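Local coordinates for protein beta-glucosidase (PDB 6JXG) that probably hydrolyses terminal, non-reducing beta-D-glucosyl residues with release of beta-D-glucose, as a secreted family 3 glycoside hydrolase of cellulose breakdown, at residues 77-82 with 125-130; 501-506 with 529-534; 557-562 with 571-576; 561-566 with 646-651; 694-697 with 703-706. One frame throughout, in Å; residues are numbered along the deposited sequence.

Contact 1. Residues 77-82 with 125-130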
# COMPACT_ATOMS: atom_id res chain seq x y z
N GLN A 77 3.76 2.40 5.13
CA GLN A 77 4.89 3.32 5.48
C GLN A 77 5.23 4.23 4.35
O GLN A 77 5.47 5.44 4.55
CB GLN A 77 6.16 2.56 5.91
CG GLN A 77 7.33 3.49 6.38
CD GLN A 77 7.01 3.93 7.77
OE1 GLN A 77 6.10 3.36 8.33
NE2 GLN A 77 7.79 4.83 8.38
N THR A 78 5.22 3.67 3.14
CA THR A 78 5.46 4.44 1.90
C THR A 78 4.37 5.53 1.70
O THR A 78 4.69 6.70 1.41
CB THR A 78 5.57 3.44 0.73
OG1 THR A 78 6.66 2.58 0.99
CG2 THR A 78 5.74 4.12 -0.56
N ALA A 79 3.11 5.16 1.90
CA ALA A 79 1.99 6.15 1.83
C ALA A 79 2.14 7.20 2.86
O ALA A 79 1.88 8.38 2.56
CB ALA A 79 0.63 5.52 1.91
N SER A 80 2.62 6.83 4.05
CA SER A 80 2.78 7.75 5.17
C SER A 80 3.78 8.89 4.95
O SER A 80 3.78 9.88 5.71
CB SER A 80 3.12 7.04 6.50
OG SER A 80 2.12 6.04 6.83
N THR A 81 4.63 8.74 3.92
CA THR A 81 5.52 9.83 3.53
C THR A 81 4.85 10.92 2.82
O THR A 81 5.42 12.01 2.76
CB THR A 81 6.64 9.35 2.57
OG1 THR A 81 6.04 9.06 1.28
CG2 THR A 81 7.35 8.16 3.19
N TRP A 82 3.69 10.61 2.20
CA TRP A 82 2.94 11.51 1.34
C TRP A 82 3.87 12.18 0.28
O TRP A 82 3.68 13.35 -0.08
CB TRP A 82 2.22 12.60 2.15
CG TRP A 82 1.16 12.11 3.02
CD1 TRP A 82 1.32 11.32 4.13
CD2 TRP A 82 -0.24 12.44 2.96
NE1 TRP A 82 0.08 11.06 4.71
CE2 TRP A 82 -0.89 11.73 4.03
CE3 TRP A 82 -1.03 13.22 2.11
CZ2 TRP A 82 -2.26 11.81 4.27
CZ3 TRP A 82 -2.40 13.31 2.37
CH2 TRP A 82 -2.99 12.60 3.44
N GLU A 125 0.22 -3.73 3.65
CA GLU A 125 0.77 -3.91 2.32
C GLU A 125 0.31 -2.85 1.33
O GLU A 125 0.98 -2.61 0.28
CB GLU A 125 0.32 -5.26 1.74
CG GLU A 125 0.67 -6.53 2.51
CD GLU A 125 0.71 -7.77 1.64
OE1 GLU A 125 1.44 -7.79 0.60
OE2 GLU A 125 0.06 -8.78 2.01
N GLY A 126 -0.83 -2.23 1.65
CA GLY A 126 -1.49 -1.28 0.80
C GLY A 126 -1.13 0.18 1.03
O GLY A 126 -0.12 0.49 1.62
N PHE A 127 -2.00 1.07 0.52
CA PHE A 127 -1.73 2.48 0.35
C PHE A 127 -2.83 3.37 0.93
O PHE A 127 -3.12 4.47 0.41
CB PHE A 127 -1.53 2.81 -1.14
CG PHE A 127 -0.23 2.32 -1.71
CD1 PHE A 127 1.01 2.45 -1.01
CD2 PHE A 127 -0.20 1.86 -3.02
CE1 PHE A 127 2.20 2.08 -1.61
CE2 PHE A 127 1.01 1.47 -3.61
CZ PHE A 127 2.17 1.57 -2.93
N SER A 128 -3.48 2.87 1.96
CA SER A 128 -4.48 3.63 2.79
C SER A 128 -5.93 3.49 2.38
O SER A 128 -6.24 3.25 1.22
CB SER A 128 -4.14 5.11 2.94
OG SER A 128 -4.74 5.90 1.98
N PRO A 129 -6.85 3.72 3.33
CA PRO A 129 -8.27 3.75 3.04
C PRO A 129 -8.78 5.06 2.43
O PRO A 129 -9.99 5.20 2.21
CB PRO A 129 -8.94 3.52 4.42
CG PRO A 129 -7.97 4.08 5.37
CD PRO A 129 -6.61 3.70 4.79
N ASP A 130 -7.88 5.96 2.04
CA ASP A 130 -8.22 7.09 1.20
C ASP A 130 -7.93 6.80 -0.27
O ASP A 130 -6.80 6.53 -0.67
CB ASP A 130 -7.43 8.33 1.57
CG ASP A 130 -7.88 9.51 0.74
OD1 ASP A 130 -8.98 10.04 1.09
OD2 ASP A 130 -7.19 9.84 -0.26
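A79 and F127 bring the two backbones together, their CA atoms 5.4 Å apart, where helix 75-79 passes the irregular loop that leads into helix 131-147. The contact is small and apolar. A79 directs its methyl group at the loop, and CB rests 4.2 Å from F127 CA and 4.3 Å from CD1 of the ring, so it touches both the backbone and the ring of the phenylalanine. One residue earlier, T78 adds the tip of its methyl branch, CG2 lying 4.2 Å from F127 CE1. Both methyls approach the ring obliquely. T78 OG1 is hydrogen-bonded to the carbonyl of T74, the residue just before the helix, which leaves the methyl as the part that meets the ring.

Each segment is also held by local bonds. The carbonyl O of T78 accepts from T81 N and from T81 OG1, the latter at 2.7 Å and nearly in line with the C=O bond, while a type I turn runs from A79 to W82. On the loop side, S128 OG receives D130 N at 3.1 Å in an ST turn, and D130 then N-caps helix 131-147 through L133 N. The pair belongs to the N-terminal, TIM-barrel-related part of this family 3 enzyme. Around it, F127 packs on N134, A137, M138 and T141 of helix 131-147, while T78 also touches I87 and R90 of helix 84-100 and I329 of helix 323-332.

Contact 2. Residues 501-506 with 529-534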
# COMPACT_ATOMS: atom_id res chain seq x y z
N ILE A 501 5.17 10.68 21.58
CA ILE A 501 4.78 9.43 20.98
C ILE A 501 5.20 9.52 19.49
O ILE A 501 4.77 10.41 18.75
CB ILE A 501 3.27 9.18 21.10
CG1 ILE A 501 2.87 9.10 22.57
CG2 ILE A 501 2.90 7.87 20.46
CD1 ILE A 501 1.39 8.93 22.70
N VAL A 502 6.06 8.58 19.09
CA VAL A 502 6.54 8.48 17.72
C VAL A 502 5.90 7.29 17.03
O VAL A 502 6.14 6.17 17.43
CB VAL A 502 8.04 8.28 17.74
CG1 VAL A 502 8.56 8.16 16.34
CG2 VAL A 502 8.68 9.41 18.61
N TRP A 503 5.02 7.54 16.05
CA TRP A 503 4.37 6.49 15.28
C TRP A 503 5.33 6.15 14.13
O TRP A 503 5.32 6.78 13.04
CB TRP A 503 3.03 7.02 14.81
CG TRP A 503 2.17 6.07 14.22
CD1 TRP A 503 2.00 5.88 12.88
CD2 TRP A 503 1.27 5.19 14.90
NE1 TRP A 503 1.09 4.88 12.68
CE2 TRP A 503 0.59 4.45 13.90
CE3 TRP A 503 0.97 4.94 16.22
CZ2 TRP A 503 -0.30 3.47 14.20
CZ3 TRP A 503 0.08 3.94 16.53
CH2 TRP A 503 -0.56 3.22 15.53
N ALA A 504 6.16 5.15 14.36
CA ALA A 504 7.30 4.90 13.47
C ALA A 504 6.96 3.95 12.32
O ALA A 504 7.74 3.82 11.38
CB ALA A 504 8.43 4.30 14.29
N GLY A 505 5.82 3.27 12.44
CA GLY A 505 5.32 2.35 11.41
C GLY A 505 6.10 1.07 11.28
O GLY A 505 6.68 0.61 12.25
N VAL A 506 6.16 0.54 10.05
CA VAL A 506 6.74 -0.76 9.74
C VAL A 506 7.50 -0.58 8.43
O VAL A 506 6.94 -0.44 7.36
CB VAL A 506 5.71 -1.90 9.71
CG1 VAL A 506 5.30 -2.25 11.14
CG2 VAL A 506 4.43 -1.47 9.01
N LEU A 529 -0.40 10.79 9.25
CA LEU A 529 -1.15 9.54 9.31
C LEU A 529 -1.94 9.29 8.03
O LEU A 529 -2.60 10.20 7.51
CB LEU A 529 -2.11 9.56 10.45
CG LEU A 529 -1.59 9.49 11.87
CD1 LEU A 529 -2.78 9.62 12.79
CD2 LEU A 529 -0.83 8.18 12.15
N PRO A 530 -1.90 8.04 7.50
CA PRO A 530 -2.69 7.66 6.36
C PRO A 530 -3.99 6.97 6.74
O PRO A 530 -4.68 6.48 5.88
CB PRO A 530 -1.77 6.66 5.63
CG PRO A 530 -1.10 5.90 6.74
CD PRO A 530 -0.87 7.02 7.81
N TYR A 531 -4.30 6.97 8.02
CA TYR A 531 -5.56 6.48 8.58
C TYR A 531 -5.87 7.20 9.88
O TYR A 531 -5.08 8.02 10.34
CB TYR A 531 -5.48 4.97 8.78
CG TYR A 531 -4.15 4.52 9.39
CD1 TYR A 531 -3.75 4.96 10.63
CD2 TYR A 531 -3.31 3.62 8.69
CE1 TYR A 531 -2.56 4.56 11.17
CE2 TYR A 531 -2.11 3.22 9.25
CZ TYR A 531 -1.75 3.71 10.48
OH TYR A 531 -0.56 3.27 11.01
N THR A 532 -7.06 6.99 10.38
CA THR A 532 -7.49 7.67 11.60
C THR A 532 -7.20 6.85 12.80
O THR A 532 -7.41 5.62 12.75
CB THR A 532 -9.01 7.95 11.55
OG1 THR A 532 -9.33 8.75 10.45
CG2 THR A 532 -9.55 8.65 12.81
N ILE A 533 -6.72 7.51 13.89
CA ILE A 533 -6.55 6.91 15.20
C ILE A 533 -7.70 7.43 16.09
O ILE A 533 -7.76 8.61 16.49
CB ILE A 533 -5.17 7.19 15.82
CG1 ILE A 533 -4.08 6.58 14.94
CG2 ILE A 533 -5.06 6.71 17.28
CD1 ILE A 533 -2.70 6.70 15.49
N ALA A 534 -8.66 6.53 16.32
CA ALA A 534 -9.87 6.83 17.10
C ALA A 534 -9.60 6.75 18.60
O ALA A 534 -8.56 6.21 19.08
CB ALA A 534 -10.91 5.85 16.75
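W503, at the end of strand 498-503, packs in a buried aromatic and aliphatic contact against the irregular segment 529-534, within the C-terminal domain of the family 3 glycosidase fold. The strand lies beside the edge strand 335-339 of a six-stranded mixed sheet, and the indole leaves it with CG anti to the backbone N, which carries the ring across to the loop. Two methyl groups sit over the ring system in CH-pi contacts. I533 comes from the opposite direction and sets CD1 4.0 Å from the centroid of the six-membered ring, almost straight above it; L529 crosses at about a right angle and places CD2 4.0 Å from the centroid of the five-membered ring. Y531 takes the edge instead, its ring turned 77° from the indole and meeting it rim to rim. Its CE1 packs against W503 CZ2 at 3.9 Å.

A leucine in place of W503 would probably leave the Y531 hydroxyl without its indole donor and open a gap beside the methyl groups of L529 and I533. The surroundings complete the packing: L337 of strand 335-339 touches both W503 and I533, and I481 and S483 of strand 477-483 also touch the indole. The one polar link between the segments runs from W503 NE1 to Y531 OH, 2.8 Å long and bent to 139° at the hydrogen, with the oxygen only 3° out of the indole plane.

Contact 3. Residues 557-562 with 571-576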
# COMPACT_ATOMS: atom_id res chain seq x y z
N VAL A 557 -15.88 5.64 5.14
CA VAL A 557 -14.84 4.79 5.65
C VAL A 557 -13.71 5.69 6.15
O VAL A 557 -13.47 6.76 5.59
CB VAL A 557 -14.42 3.89 4.50
CG1 VAL A 557 -13.04 3.42 4.62
CG2 VAL A 557 -15.39 2.73 4.37
N ASP A 558 -13.08 5.29 7.23
CA ASP A 558 -12.08 6.08 7.89
C ASP A 558 -12.60 7.52 8.16
O ASP A 558 -13.73 7.69 8.63
CB ASP A 558 -10.71 6.01 7.15
CG ASP A 558 -9.54 6.43 8.03
OD1 ASP A 558 -8.93 5.62 8.83
OD2 ASP A 558 -9.22 7.62 7.91
N TYR A 559 -11.82 8.54 7.85
CA TYR A 559 -12.16 9.93 8.23
C TYR A 559 -13.47 10.44 7.66
O TYR A 559 -14.09 11.32 8.23
CB TYR A 559 -11.03 10.93 7.90
CG TYR A 559 -10.79 11.19 6.41
CD1 TYR A 559 -11.27 12.32 5.81
CD2 TYR A 559 -10.06 10.28 5.63
CE1 TYR A 559 -11.09 12.57 4.47
CE2 TYR A 559 -9.81 10.57 4.32
CZ TYR A 559 -10.37 11.69 3.72
OH TYR A 559 -10.16 11.93 2.37
N ARG A 560 -13.86 9.92 6.49
CA ARG A 560 -15.17 10.24 5.90
C ARG A 560 -16.31 9.92 6.89
O ARG A 560 -17.25 10.70 7.00
CB ARG A 560 -15.36 9.42 4.62
CG ARG A 560 -14.42 9.79 3.47
CD ARG A 560 -14.38 8.65 2.41
NE ARG A 560 -14.01 9.17 1.09
CZ ARG A 560 -12.77 9.49 0.71
NH1 ARG A 560 -11.79 9.29 1.56
NH2 ARG A 560 -12.54 10.10 -0.47
N HIS A 561 -16.20 8.81 7.59
CA HIS A 561 -17.14 8.47 8.66
C HIS A 561 -17.06 9.36 9.87
O HIS A 561 -18.10 9.86 10.36
CB HIS A 561 -17.00 7.01 9.06
CG HIS A 561 -17.74 6.63 10.30
ND1 HIS A 561 -19.11 6.57 10.38
CD2 HIS A 561 -17.27 6.24 11.50
CE1 HIS A 561 -19.45 6.18 11.60
NE2 HIS A 561 -18.35 5.96 12.29
N PHE A 562 -15.87 9.55 10.37
CA PHE A 562 -15.68 10.42 11.55
C PHE A 562 -16.28 11.79 11.23
O PHE A 562 -16.99 12.38 12.10
CB PHE A 562 -14.23 10.52 11.99
CG PHE A 562 -13.69 9.25 12.58
CD1 PHE A 562 -13.57 9.10 13.94
CD2 PHE A 562 -13.32 8.16 11.76
CE1 PHE A 562 -13.08 7.96 14.50
CE2 PHE A 562 -12.88 6.96 12.32
CZ PHE A 562 -12.74 6.86 13.70
N PHE A 571 -6.33 11.19 16.79
CA PHE A 571 -5.47 11.81 15.78
C PHE A 571 -6.13 11.51 14.42
O PHE A 571 -6.39 10.34 14.10
CB PHE A 571 -4.08 11.22 15.85
CG PHE A 571 -3.43 11.37 17.21
CD1 PHE A 571 -3.15 12.63 17.70
CD2 PHE A 571 -3.08 10.25 17.95
CE1 PHE A 571 -2.52 12.79 18.97
CE2 PHE A 571 -2.45 10.40 19.18
CZ PHE A 571 -2.20 11.67 19.69
N GLU A 572 -6.46 12.59 13.70
CA GLU A 572 -7.15 12.48 12.45
C GLU A 572 -6.26 12.03 11.28
O GLU A 572 -5.01 12.18 11.28
CB GLU A 572 -7.82 13.82 12.13
CG GLU A 572 -6.84 14.94 11.79
CD GLU A 572 -6.32 15.78 12.97
OE1 GLU A 572 -6.45 15.37 14.14
OE2 GLU A 572 -5.74 16.84 12.67
N PHE A 573 -6.92 11.52 10.26
CA PHE A 573 -6.28 11.29 8.96
C PHE A 573 -5.55 12.57 8.54
O PHE A 573 -6.12 13.64 8.60
CB PHE A 573 -7.33 10.89 7.94
CG PHE A 573 -6.82 10.72 6.51
CD1 PHE A 573 -6.32 9.47 6.05
CD2 PHE A 573 -6.81 11.80 5.65
CE1 PHE A 573 -5.85 9.32 4.75
CE2 PHE A 573 -6.37 11.63 4.33
CZ PHE A 573 -5.89 10.39 3.87
N GLY A 574 -4.30 12.41 8.12
CA GLY A 574 -3.48 13.51 7.63
C GLY A 574 -2.77 14.31 8.68
O GLY A 574 -2.04 15.25 8.39
N TYR A 575 -2.95 13.89 9.94
CA TYR A 575 -2.21 14.52 11.05
C TYR A 575 -0.75 14.09 11.23
O TYR A 575 -0.35 12.89 11.17
CB TYR A 575 -2.99 14.28 12.36
CG TYR A 575 -2.31 14.71 13.61
CD1 TYR A 575 -1.57 13.82 14.34
CD2 TYR A 575 -2.50 16.00 14.13
CE1 TYR A 575 -0.99 14.19 15.52
CE2 TYR A 575 -1.92 16.36 15.34
CZ TYR A 575 -1.17 15.44 16.01
OH TYR A 575 -0.54 15.74 17.18
N GLY A 576 0.08 15.06 11.56
CA GLY A 576 1.44 14.77 11.96
C GLY A 576 2.09 16.04 12.48
O GLY A 576 1.81 17.09 11.92
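The rings of Y559 and F573 lie almost parallel, 16° apart, in an offset stack with centroids 4.3 Å from each other. The overlap is partial: the CD2-CE2 side of the tyrosine slides over the phenylalanine, with Y559 CD2 3.4 Å from F573 CG and CE2 3.5 Å from F573 CD2. F573 reaches across with CG anti to its backbone N, whereas Y559 holds CG between its backbone N and carbonyl carbon (chi1 69°), which sets the ring against F573.

D558 approaches from another direction. Its carboxylate plane is 72° from the phenylalanine ring, and OD2 lies 3.8 Å from F573 CB. The same oxygen receives the hydroxyl of T532 and a weak bond from the backbone N of Y559, so it joins the loop at 532 to the first residue of the helix.

In the fold, D558 occupies the N-cap position of the short helix 559-564, although its side chain makes no capping bond, and F573 follows E572 in a type II turn that ends at Y575. Both segments belong to the C-terminal domain of family 3 glycosidases, and the stack joins the start of the helix to the chain that returns after it. Beyond the stack, Y559 OH is hydrogen-bonded to D130, which also forms a salt bridge with R560, while the backbone N of L650 is a further partner of the hydroxyl. F573 O is taken by S701 OG.

Contact 4. Residues 561-566 with 646-651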
# COMPACT_ATOMS: atom_id res chain seq x y z
N HIS A 561 -16.20 8.81 7.59
CA HIS A 561 -17.14 8.47 8.66
C HIS A 561 -17.06 9.36 9.87
O HIS A 561 -18.10 9.86 10.36
CB HIS A 561 -17.00 7.01 9.06
CG HIS A 561 -17.74 6.63 10.30
ND1 HIS A 561 -19.11 6.57 10.38
CD2 HIS A 561 -17.27 6.24 11.50
CE1 HIS A 561 -19.45 6.18 11.60
NE2 HIS A 561 -18.35 5.96 12.29
N PHE A 562 -15.87 9.55 10.37
CA PHE A 562 -15.68 10.42 11.55
C PHE A 562 -16.28 11.79 11.23
O PHE A 562 -16.99 12.38 12.10
CB PHE A 562 -14.23 10.52 11.99
CG PHE A 562 -13.69 9.25 12.58
CD1 PHE A 562 -13.57 9.10 13.94
CD2 PHE A 562 -13.32 8.16 11.76
CE1 PHE A 562 -13.08 7.96 14.50
CE2 PHE A 562 -12.88 6.96 12.32
CZ PHE A 562 -12.74 6.86 13.70
N ASP A 563 -15.99 12.29 10.01
CA ASP A 563 -16.47 13.61 9.63
C ASP A 563 -18.03 13.58 9.52
O ASP A 563 -18.72 14.44 10.09
CB ASP A 563 -15.85 14.08 8.28
CG ASP A 563 -14.38 14.30 8.35
OD1 ASP A 563 -13.81 14.33 9.46
OD2 ASP A 563 -13.75 14.53 7.26
N GLN A 564 -18.58 12.61 8.83
CA GLN A 564 -20.05 12.59 8.56
C GLN A 564 -20.87 12.39 9.85
O GLN A 564 -21.96 12.89 10.00
CB GLN A 564 -20.42 11.47 7.59
CG GLN A 564 -21.93 11.35 7.26
CD GLN A 564 -22.54 12.63 6.69
OE1 GLN A 564 -23.73 12.92 6.92
NE2 GLN A 564 -21.76 13.38 5.92
N ALA A 565 -20.32 11.63 10.76
CA ALA A 565 -20.99 11.32 11.98
C ALA A 565 -20.61 12.25 13.10
O ALA A 565 -21.08 12.07 14.21
CB ALA A 565 -20.63 9.89 12.36
N ASN A 566 -19.72 13.22 12.84
CA ASN A 566 -19.27 14.12 13.83
C ASN A 566 -18.61 13.46 15.03
O ASN A 566 -18.91 13.84 16.13
CB ASN A 566 -20.47 14.99 14.27
CG ASN A 566 -21.00 15.81 13.11
OD1 ASN A 566 -21.95 15.44 12.47
ND2 ASN A 566 -20.29 16.89 12.79
N PRO A 646 -19.26 12.22 1.56
CA PRO A 646 -18.46 12.71 2.70
C PRO A 646 -18.30 14.21 2.60
O PRO A 646 -18.14 14.77 1.45
CB PRO A 646 -17.13 12.02 2.54
CG PRO A 646 -17.40 10.81 1.64
CD PRO A 646 -18.47 11.32 0.69
N PRO A 647 -18.30 14.87 3.76
CA PRO A 647 -18.12 16.33 3.76
C PRO A 647 -16.83 16.82 3.14
O PRO A 647 -16.88 17.82 2.48
CB PRO A 647 -18.15 16.71 5.25
CG PRO A 647 -18.68 15.52 5.96
CD PRO A 647 -18.58 14.32 5.09
N LYS A 648 -15.75 16.05 3.28
CA LYS A 648 -14.41 16.42 2.81
C LYS A 648 -13.81 15.15 2.17
O LYS A 648 -13.85 14.02 2.75
CB LYS A 648 -13.49 16.79 4.01
CG LYS A 648 -13.53 18.24 4.51
CD LYS A 648 -12.65 18.50 5.74
CE LYS A 648 -13.29 17.86 6.98
NZ LYS A 648 -12.82 18.19 8.35
N GLN A 649 -13.21 15.31 1.00
CA GLN A 649 -12.50 14.16 0.37
C GLN A 649 -11.16 14.66 -0.13
O GLN A 649 -11.10 15.67 -0.86
CB GLN A 649 -13.29 13.72 -0.83
CG GLN A 649 -14.55 12.99 -0.44
CD GLN A 649 -15.16 12.30 -1.61
OE1 GLN A 649 -14.87 11.14 -1.88
NE2 GLN A 649 -16.00 12.99 -2.33
N LEU A 650 -10.09 13.97 0.24
CA LEU A 650 -8.77 14.36 -0.16
C LEU A 650 -8.71 14.37 -1.66
O LEU A 650 -9.07 13.36 -2.25
CB LEU A 650 -7.73 13.37 0.35
CG LEU A 650 -6.30 13.81 0.16
CD1 LEU A 650 -5.82 14.99 0.97
CD2 LEU A 650 -5.28 12.66 0.20
N ARG A 651 -8.29 15.49 -2.25
CA ARG A 651 -8.06 15.57 -3.70
C ARG A 651 -6.76 16.22 -4.12
O ARG A 651 -6.53 16.51 -5.33
CB ARG A 651 -9.27 16.23 -4.40
CG ARG A 651 -10.59 15.51 -4.24
CD ARG A 651 -10.63 14.13 -4.90
NE ARG A 651 -11.96 13.62 -5.13
CZ ARG A 651 -12.44 12.45 -4.73
NH1 ARG A 651 -11.70 11.58 -4.03
NH2 ARG A 651 -13.67 12.14 -5.03
O HOH W 1 -15.17 13.70 5.13
O HOH W 2 -14.14 16.99 10.26
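At the junction of the C-terminal glycosidase domain with the fibronectin type III-like domain, the end of helix 559-564 packs against the turn that leads into strand 649-658, an outermost strand of an antiparallel sheet. The helix closes in a Schellman motif: N566 has positive phi, with two backbone bonds back into the last turn, one of them from N566 N to D563 O. D563 is the buried member of the contact and Q564 its solvent-facing neighbour.

Two side chains of the helix bracket P647. The pyrrolidine CG lies 3.9 Å from D563 CB, and its CD lies 3.4 Å from NE2 of Q564, whose chain is bent at chi2 (57°) and crosses the proline at about a right angle. The aspartate then turns its carboxylate to K648. The lysine chain, itself bent at chi3, brings CE within 3.4 Å of D563 OD2, but the charged ends stay apart: the salt bridge from D563 OD2 to K648 NZ is long, at 3.9 Å.

Water makes up much of the difference. One molecule donates to D563 OD2 and accepts from the backbone N of K648; a second accepts from K648 NZ and donates weakly to D563 OD1. Neither charge depends on this pair alone, since D563 also meets R702 in a salt bridge and the lysine ammonium is hydrogen-bonded to the carbonyl of S701. The aspartate is therefore probably favoured in its ionised form. The shortest link in this water-mediated set is the 2.6 Å bond from K648 NZ to the second water.

Contact 5. Residues 694-697 with 703-706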
# COMPACT_ATOMS: atom_id res chain seq x y z
N SER A 694 -16.52 23.23 -2.46
CA SER A 694 -15.82 23.80 -1.35
C SER A 694 -14.37 23.27 -1.31
O SER A 694 -14.16 22.09 -1.49
CB SER A 694 -16.52 23.43 -0.07
OG SER A 694 -17.74 24.04 -0.08
N LEU A 695 -13.41 24.17 -1.15
CA LEU A 695 -11.99 23.85 -1.10
C LEU A 695 -11.46 24.11 0.32
O LEU A 695 -11.67 25.18 0.84
CB LEU A 695 -11.28 24.81 -1.99
CG LEU A 695 -11.78 24.85 -3.44
CD1 LEU A 695 -11.03 25.84 -4.31
CD2 LEU A 695 -11.69 23.46 -4.02
N TYR A 696 -10.80 23.11 0.94
CA TYR A 696 -10.28 23.19 2.28
C TYR A 696 -8.83 22.86 2.21
O TYR A 696 -8.52 21.75 1.77
CB TYR A 696 -11.00 22.27 3.26
CG TYR A 696 -12.46 22.49 3.26
CD1 TYR A 696 -13.01 23.69 3.74
CD2 TYR A 696 -13.31 21.53 2.79
CE1 TYR A 696 -14.37 23.89 3.75
CE2 TYR A 696 -14.69 21.75 2.78
CZ TYR A 696 -15.19 22.91 3.28
OH TYR A 696 -16.52 23.12 3.26
N VAL A 697 -7.94 23.82 2.50
CA VAL A 697 -6.51 23.54 2.44
C VAL A 697 -5.95 23.60 3.84
O VAL A 697 -6.22 24.57 4.58
CB VAL A 697 -5.76 24.45 1.46
CG1 VAL A 697 -4.23 24.27 1.58
CG2 VAL A 697 -6.26 24.23 0.06
N ASP A 703 -7.17 20.05 10.50
CA ASP A 703 -6.44 21.32 10.69
C ASP A 703 -6.47 22.18 9.39
O ASP A 703 -5.49 22.28 8.61
CB ASP A 703 -5.07 21.02 11.19
CG ASP A 703 -4.28 22.23 11.58
OD1 ASP A 703 -4.87 23.32 11.62
OD2 ASP A 703 -3.06 22.13 11.87
N ILE A 704 -7.66 22.66 9.11
CA ILE A 704 -7.94 23.39 7.93
C ILE A 704 -7.62 24.86 8.18
O ILE A 704 -8.16 25.50 9.11
CB ILE A 704 -9.40 23.23 7.51
CG1 ILE A 704 -9.73 21.75 7.18
CG2 ILE A 704 -9.66 24.11 6.30
CD1 ILE A 704 -8.86 21.13 6.09
N ARG A 705 -6.76 25.39 7.33
CA ARG A 705 -6.26 26.70 7.51
C ARG A 705 -6.84 27.68 6.49
O ARG A 705 -6.82 28.85 6.77
CB ARG A 705 -4.75 26.71 7.34
CG ARG A 705 -4.06 25.71 8.24
CD ARG A 705 -4.02 26.16 9.70
NE ARG A 705 -3.19 25.21 10.42
CZ ARG A 705 -1.86 25.27 10.53
NH1 ARG A 705 -1.16 26.32 10.11
NH2 ARG A 705 -1.23 24.31 11.17
N LEU A 706 -7.23 27.21 5.33
CA LEU A 706 -7.71 28.11 4.27
C LEU A 706 -8.96 27.53 3.68
O LEU A 706 -9.16 26.30 3.60
CB LEU A 706 -6.64 28.34 3.21
CG LEU A 706 -5.25 28.75 3.66
CD1 LEU A 706 -4.24 28.44 2.58
CD2 LEU A 706 -5.26 30.23 4.06
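V697 and L706 pair across the beta hairpin 692-698/704-711 of the fibronectin type III-like domain, where a classic beta bulge sets R705 and L706 together opposite V697. V697 N donates to L706 O at 3.0 Å and L706 N returns a bond of 2.9 Å to V697 O, the antiparallel hydrogen-bonded pattern. R705 N makes a second bond to V697 O, also 2.9 Å, so two adjacent amides grip one carbonyl: that of L706 lies in the carbonyl plane, that of R705 is tilted 20° from it. The short strand segments run at 111° to each other.

The side chains follow the bulge. V697 CG1 and L706 CD1 meet loosely at 4.3 Å on a shared face of the sheet, where L587 and Y584 of strand 582-591 pack on them. I704 touches Y696 low on its side chain, CD1 lying 3.7 Å from Y696 CB.

Further out, R705 folds back on D703, just before its strand, its chain bent at chi2 (-75°), and NH1 bonds to the carbonyl of F582. A methionine in place of R705 would probably leave the D703 carboxylate without its charged mate and the F582 carbonyl without this donor. The guanidinium grips D703 side-on with two nitrogens: NE meets OD1 from above the carboxylate plane at 2.8 Å, and R705 NH2 reaches D703 OD2 on its syn side at 2.9 Å.

From the N terminus, contact 1 closes a loop of 42 residues within the N-terminal domain. Contact 2 then closes a shorter one in the C-terminal domain, and the two touch where Q77 meets A504 and S80 meets P530. Contacts 3 and 4 start from the same helix, 559-564, and share H561 and F562: contact 3 spans only eight residues, while contact 4 reaches 79 residues on, into the fibronectin type III-like domain, with 571-576 lying between its segments. Contact 5 comes last, in a hairpin of the sheet that contact 4 also reaches. D130 of contact 1 meets Y559 and R560 of contact 3 and packs on L650 of contact 4, thereby joining all three domains.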